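Local structure of Ras GTPase-activating-like protein IQGAP2 (Homo sapiens, 5CJP) at residues I205-K210 with C312-P317. The protein is a scaffold protein of the IQGAP family whose RasGAP-related domain probably engages Rho-family GTPases such as Cdc42. Numbering follows the deposited sequence.
Sequences IAKVLK and CNVPEP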
loop_
_atom_site.group_PDB
_atom_site.type_symbol
_atom_site.label_atom_id
_atom_site.label_comp_id
_atom_site.label_asym_id
_atom_site.label_seq_id
_atom_site.Cartn_x
_atom_site.Cartn_y
_atom_site.Cartn_z
ATOM N N ILE E 205 -25.273 17.468 -13.943
ATOM C CA ILE E 205 -25.115 16.897 -15.266
ATOM C C ILE E 205 -26.478 16.506 -15.844
ATOM O O ILE E 205 -26.697 16.593 -17.054
ATOM C CB ILE E 205 -24.167 15.691 -15.235
ATOM C CG1 ILE E 205 -22.741 16.174 -14.934
ATOM C CG2 ILE E 205 -24.197 14.961 -16.561
ATOM C CD1 ILE E 205 -22.168 17.092 -15.955
ATOM N N ALA E 206 -27.400 16.081 -14.985
ATOM C CA ALA E 206 -28.739 15.731 -15.437
ATOM C C ALA E 206 -29.330 17.014 -16.006
ATOM O O ALA E 206 -29.993 17.004 -17.043
ATOM C CB ALA E 206 -29.586 15.234 -14.277
ATOM N N LYS E 207 -29.078 18.128 -15.325
ATOM C CA LYS E 207 -29.560 19.422 -15.791
ATOM C C LYS E 207 -28.937 19.752 -17.144
ATOM O O LYS E 207 -29.640 20.063 -18.096
ATOM C CB LYS E 207 -29.209 20.511 -14.784
ATOM C CG LYS E 207 -29.507 21.910 -15.279
ATOM C CD LYS E 207 -29.244 22.904 -14.174
ATOM C CE LYS E 207 -29.152 24.302 -14.709
ATOM N NZ LYS E 207 -28.929 25.218 -13.584
ATOM N N VAL E 208 -27.612 19.688 -17.225
ATOM C CA VAL E 208 -26.912 19.946 -18.479
ATOM C C VAL E 208 -27.464 19.048 -19.571
ATOM O O VAL E 208 -27.758 19.501 -20.672
ATOM C CB VAL E 208 -25.417 19.637 -18.370
ATOM C CG1 VAL E 208 -24.823 19.459 -19.772
ATOM C CG2 VAL E 208 -24.714 20.753 -17.619
ATOM N N LEU E 209 -27.574 17.765 -19.258
ATOM C CA LEU E 209 -28.082 16.789 -20.199
ATOM C C LEU E 209 -29.442 17.212 -20.745
ATOM O O LEU E 209 -29.620 17.323 -21.956
ATOM C CB LEU E 209 -28.181 15.420 -19.518
ATOM C CG LEU E 209 -28.958 14.316 -20.232
ATOM C CD1 LEU E 209 -28.468 14.192 -21.643
ATOM C CD2 LEU E 209 -28.796 12.998 -19.487
ATOM N N LYS E 210 -30.398 17.438 -19.851
ATOM C CA LYS E 210 -31.737 17.846 -20.254
ATOM C C LYS E 210 -31.768 19.131 -21.080
ATOM O O LYS E 210 -32.330 19.157 -22.166
ATOM C CB LYS E 210 -32.626 18.004 -19.011
ATOM C CG LYS E 210 -33.976 18.660 -19.265
ATOM C CD LYS E 210 -35.035 18.120 -18.318
ATOM C CE LYS E 210 -35.862 19.223 -17.684
ATOM N NZ LYS E 210 -35.088 19.919 -16.621
ATOM N N CYS E 312 -33.065 18.260 -11.788
ATOM C CA CYS E 312 -32.402 19.288 -12.585
ATOM C C CYS E 312 -32.501 20.710 -11.980
ATOM O O CYS E 312 -31.841 21.654 -12.450
ATOM C CB CYS E 312 -32.999 19.296 -14.000
ATOM S SG CYS E 312 -33.167 17.664 -14.798
ATOM N N ASN E 313 -33.320 20.859 -10.941
ATOM C CA ASN E 313 -33.521 22.148 -10.288
ATOM C C ASN E 313 -32.309 22.513 -9.440
ATOM O O ASN E 313 -32.359 22.454 -8.206
ATOM C CB ASN E 313 -34.765 22.081 -9.398
ATOM C CG ASN E 313 -35.447 23.420 -9.246
ATOM O OD1 ASN E 313 -34.798 24.445 -9.036
ATOM N ND2 ASN E 313 -36.770 23.418 -9.342
ATOM N N VAL E 314 -31.226 22.927 -10.085
ATOM C CA VAL E 314 -30.027 23.245 -9.327
ATOM C C VAL E 314 -29.198 24.334 -10.009
ATOM O O VAL E 314 -29.240 24.471 -11.237
ATOM C CB VAL E 314 -29.217 21.930 -9.118
ATOM C CG1 VAL E 314 -28.252 21.679 -10.272
ATOM C CG2 VAL E 314 -28.529 21.958 -7.803
ATOM N N PRO E 315 -28.460 25.147 -9.219
ATOM C CA PRO E 315 -27.604 26.249 -9.704
ATOM C C PRO E 315 -26.450 25.798 -10.600
ATOM O O PRO E 315 -26.160 24.609 -10.697
ATOM C CB PRO E 315 -27.064 26.869 -8.417
ATOM C CG PRO E 315 -28.121 26.559 -7.414
ATOM C CD PRO E 315 -28.501 25.145 -7.744
ATOM N N GLU E 316 -25.794 26.752 -11.253
ATOM C CA GLU E 316 -24.642 26.423 -12.075
ATOM C C GLU E 316 -23.484 26.310 -11.081
ATOM O O GLU E 316 -23.521 26.899 -9.997
ATOM C CB GLU E 316 -24.365 27.526 -13.100
ATOM C CG GLU E 316 -25.357 27.608 -14.276
ATOM C CD GLU E 316 -25.299 26.400 -15.214
ATOM O OE1 GLU E 316 -24.250 26.161 -15.862
ATOM O OE2 GLU E 316 -26.317 25.679 -15.308
ATOM N N PRO E 317 -22.448 25.534 -11.423
ATOM C CA PRO E 317 -21.298 25.364 -10.532
ATOM C C PRO E 317 -20.594 26.649 -10.116
ATOM O O PRO E 317 -20.095 26.749 -8.986
ATOM C CB PRO E 317 -20.403 24.399 -11.311
ATOM C CG PRO E 317 -20.853 24.567 -12.737
ATOM C CD PRO E 317 -22.322 24.671 -12.602
#
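A fully extended lysine spans most of this contact: Lys-207 reaches from helix 200-216 along the loop 312-317 and ends at a backbone carbonyl. All four of its torsions lie near 180°; chi1 of 172° sets CG anti to the backbone N, and the chain then runs on without a bend. Its root lies against Cys-312, where the two CA atoms are 4.3 Å apart, and the methylenes pass the carbonyl oxygen of that residue, CD of Lys-207 coming within 3.4 Å of Cys-312 O. At the tip, Lys-207 NZ donates to Val-314 O at 2.5 Å, nearly along the C=O axis (C=O...N angle 165°). The same ammonium forms a salt bridge with Glu-316 OE2 at 3.2 Å, weak as a hydrogen bond, the two side chains crossing at about a right angle. Glu-316, bent at chi2, occupies the N-cap position of helix 317-320, while its OE1 is hydrogen-bonded to Tyr-204 OH. The loop links helix 294-311 to helix 317-320 in the mainly helical GAP-related fold and passes over helix 200-216; the inverse gamma turn centred on Asn-313 redirects its backbone between Cys-312 and Val-314. An alanine in place of Lys-207 would remove both polar links and the aliphatic cover over Cys-312 O, and would probably leave the loop less firmly held to the helix. Cys-312 and Ala-206 are both buried, SG of Cys-312 lying anti to its own carbonyl carbon and 4.4 Å from CB of Ala-206. On the helix side, Leu-232 of helix 222-243 packs on Ala-206. Lys-210, bent at chi2, chi3 and chi4, folds back so that its NZ packs against Cys-312 CB at 3.4 Å.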